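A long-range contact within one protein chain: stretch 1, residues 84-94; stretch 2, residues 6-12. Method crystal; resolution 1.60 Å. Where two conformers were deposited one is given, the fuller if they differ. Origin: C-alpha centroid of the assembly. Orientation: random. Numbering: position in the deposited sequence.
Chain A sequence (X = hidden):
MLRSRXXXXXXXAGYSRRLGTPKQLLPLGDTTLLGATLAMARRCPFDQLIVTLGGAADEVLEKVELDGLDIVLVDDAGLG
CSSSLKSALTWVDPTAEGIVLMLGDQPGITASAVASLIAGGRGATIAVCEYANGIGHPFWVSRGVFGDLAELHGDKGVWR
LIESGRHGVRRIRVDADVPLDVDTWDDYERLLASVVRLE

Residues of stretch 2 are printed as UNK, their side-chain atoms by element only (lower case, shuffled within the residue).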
# COMPACT_ATOMS: atom_id res chain seq x y z
N SER A 84 -11.07 3.69 -1.94
CA SER A 84 -10.61 4.21 -0.65
C SER A 84 -9.56 5.33 -0.78
O SER A 84 -9.48 6.21 0.08
CB SER A 84 -10.12 3.06 0.23
OG SER A 84 -8.85 2.59 -0.18
N LEU A 85 -8.76 5.31 -1.84
CA LEU A 85 -7.71 6.32 -2.01
C LEU A 85 -8.26 7.76 -2.03
O LEU A 85 -7.66 8.66 -1.42
CB LEU A 85 -6.88 6.01 -3.25
CG LEU A 85 -5.67 6.91 -3.52
CD1 LEU A 85 -4.76 7.02 -2.29
CD2 LEU A 85 -4.95 6.34 -4.72
N LYS A 86 -9.39 7.97 -2.70
CA LYS A 86 -10.08 9.27 -2.68
C LYS A 86 -10.30 9.79 -1.26
O LYS A 86 -9.99 10.95 -0.96
CB LYS A 86 -11.45 9.18 -3.37
CG LYS A 86 -11.41 8.96 -4.87
CD LYS A 86 -12.81 8.59 -5.36
CE LYS A 86 -12.89 8.51 -6.88
NZ LYS A 86 -13.08 9.85 -7.51
N SER A 87 -10.84 8.94 -0.40
CA SER A 87 -11.06 9.32 0.99
C SER A 87 -9.74 9.52 1.74
O SER A 87 -9.59 10.48 2.48
CB SER A 87 -11.93 8.27 1.69
OG SER A 87 -13.20 8.16 1.04
N ALA A 88 -8.77 8.63 1.53
CA ALA A 88 -7.49 8.71 2.24
C ALA A 88 -6.81 10.05 2.01
O ALA A 88 -6.22 10.61 2.95
CB ALA A 88 -6.57 7.57 1.83
N LEU A 89 -6.88 10.57 0.78
CA LEU A 89 -6.19 11.81 0.43
C LEU A 89 -6.65 12.99 1.30
O LEU A 89 -5.86 13.88 1.67
CB LEU A 89 -6.34 12.12 -1.08
CG LEU A 89 -5.57 11.17 -2.03
CD1 LEU A 89 -6.03 11.33 -3.47
CD2 LEU A 89 -4.06 11.36 -1.93
N THR A 90 -7.93 12.98 1.65
CA THR A 90 -8.50 14.06 2.45
C THR A 90 -7.88 14.15 3.87
O THR A 90 -7.91 15.20 4.52
CB THR A 90 -10.04 13.97 2.50
OG1 THR A 90 -10.45 12.87 3.31
CG2 THR A 90 -10.59 13.79 1.09
N TRP A 91 -7.31 13.03 4.31
CA TRP A 91 -6.68 12.88 5.63
C TRP A 91 -5.18 13.15 5.66
O TRP A 91 -4.59 13.21 6.74
CB TRP A 91 -6.87 11.45 6.13
CG TRP A 91 -8.21 11.11 6.65
CD1 TRP A 91 -9.38 11.01 5.93
CD2 TRP A 91 -8.53 10.74 8.00
NE1 TRP A 91 -10.41 10.64 6.77
CE2 TRP A 91 -9.92 10.46 8.04
CE3 TRP A 91 -7.78 10.63 9.18
CZ2 TRP A 91 -10.58 10.09 9.22
CZ3 TRP A 91 -8.43 10.25 10.35
CH2 TRP A 91 -9.82 9.99 10.36
N VAL A 92 -4.56 13.28 4.49
CA VAL A 92 -3.11 13.49 4.42
C VAL A 92 -2.72 14.82 5.06
O VAL A 92 -3.33 15.85 4.75
CB VAL A 92 -2.62 13.43 2.96
CG1 VAL A 92 -1.13 13.74 2.86
CG2 VAL A 92 -2.89 12.03 2.37
N ASP A 93 -1.77 14.78 5.95
CA ASP A 93 -1.21 15.98 6.63
C ASP A 93 -0.77 17.04 5.56
O ASP A 93 -0.08 16.71 4.69
CB ASP A 93 -0.05 15.56 7.57
CG ASP A 93 0.37 16.65 8.59
OD1 ASP A 93 0.62 17.80 8.21
OD2 ASP A 93 0.50 16.33 9.80
N PRO A 94 -1.13 18.29 5.74
CA PRO A 94 -0.62 19.30 4.79
C PRO A 94 0.90 19.39 4.67
O PRO A 94 1.41 19.80 3.62
CB PRO A 94 -1.19 20.62 5.34
CG PRO A 94 -2.39 20.22 6.14
CD PRO A 94 -2.10 18.87 6.70
N UNK A 6 6.66 12.84 4.62
CA UNK A 6 6.01 11.78 3.84
C UNK A 6 4.88 11.12 4.66
O UNK A 6 5.08 10.77 5.83
c UNK A 6 6.28 9.63 2.55
c UNK A 6 8.12 11.31 2.50
c UNK A 6 7.02 10.69 3.35
N UNK A 7 3.73 10.94 4.02
CA UNK A 7 2.64 10.14 4.59
C UNK A 7 2.59 8.80 3.89
O UNK A 7 2.60 8.76 2.66
o UNK A 7 1.27 12.00 5.31
c UNK A 7 0.13 9.93 4.78
c UNK A 7 1.29 10.87 4.42
N UNK A 8 2.57 7.72 4.66
CA UNK A 8 2.34 6.39 4.09
C UNK A 8 0.86 6.09 4.03
O UNK A 8 0.11 6.47 4.93
N UNK A 9 0.42 5.41 2.97
CA UNK A 9 -0.98 5.06 2.80
C UNK A 9 -1.02 3.58 2.44
O UNK A 9 -0.54 3.18 1.38
c UNK A 9 -1.56 7.42 1.92
c UNK A 9 -1.67 5.89 1.67
c UNK A 9 -3.16 5.46 1.48
N UNK A 10 -1.59 2.78 3.33
CA UNK A 10 -1.76 1.36 3.09
C UNK A 10 -3.21 1.14 2.67
O UNK A 10 -4.14 1.35 3.48
c UNK A 10 0.00 0.71 4.76
c UNK A 10 -1.74 -0.94 4.14
c UNK A 10 -1.45 0.55 4.36
N UNK A 11 -3.39 0.73 1.42
CA UNK A 11 -4.74 0.49 0.87
C UNK A 11 -5.16 -0.93 1.22
O UNK A 11 -4.56 -1.90 0.74
c UNK A 11 -4.10 2.17 -2.58
c UNK A 11 -4.76 0.73 -0.65
c UNK A 11 -4.31 2.14 -1.05
c UNK A 11 -5.36 3.18 -0.67
N UNK A 12 -6.15 -1.03 2.10
CA UNK A 12 -6.55 -2.34 2.65
C UNK A 12 -8.06 -2.53 2.66
O UNK A 12 -8.60 -3.25 3.51
c UNK A 12 -5.96 -2.54 4.05

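Stretch 2 is a strand running past the helix of stretch 1 and the non-helical residues that follow, the N-to-C directions of strand and helix lying 151° apart and their axes approaching to 9.6 Å.

Position 6 carries three carbons, one attached to CA and bearing the other two. Its CA-to-CB bond points away from the helix, and its side chain makes no contact with stretch 1. This beta-branched, all-carbon fork is Val6.

Position 7 also branches at CB, but here one arm is oxygen and the other carbon. The oxygen lies 3.8 Å from CG1 of Val92 and 4.2 Å from the backbone N of Asp93. The residue is Thr7; its OG1 is hydrogen-bonded elsewhere in the structure, and against the methyl CG1 of Val92 it makes only a packing contact.

Position 8 has no side-chain atoms and makes no contact with stretch 1. It is therefore Gly8.

Position 9 again has three carbons forked at CB, with CB directed toward the helix. One terminal methyl lies 4.0 Å from CB of Ala88 and 4.4 Å from CD1 of Leu85. The residue is Val9, and the methyl is CG1. The small side chain of Ala88 faces it, and CA of Val9 and CA of Ala88 are 7.5 Å apart.

Position 10 repeats the three-carbon fork at CB. Its side chain makes no contact with stretch 1, in keeping with the alternation of a strand. The residue is Val10.

Position 11 has four carbons, with the fork at the second. Its CA-to-CB bond points sideways, yet the end of the chain comes nearer to the helix: one terminal carbon reaches 3.6 Å from OG of Ser84 and 4.1 Å from CB of Leu85. This is Leu11, in the m,t rotamer, and the carbon is CD2.

Position 12 has a single side-chain carbon. Its CB points away and makes no contact with stretch 1. The residue is Ala12.

The contact thus rests on alternate strand residues, Thr7, Val9 and Leu11, which pair in reverse order with Val92, Ala88 and Ser84. The four-residue spacing on stretch 1 is close to one helical turn between Ser84 and Ala88, and Val92 extends the series beyond the helix. Leu85 adds a second hydrophobic surface, touching both Val9 and Leu11. No hydrogen bond crosses between the stretches; the two bury 291 Å², with apolar contacts from Val9 and Leu11 and van der Waals contacts at the hydroxyls of Thr7 and Ser84.

Stretch 2 6-12: VTGVVLA
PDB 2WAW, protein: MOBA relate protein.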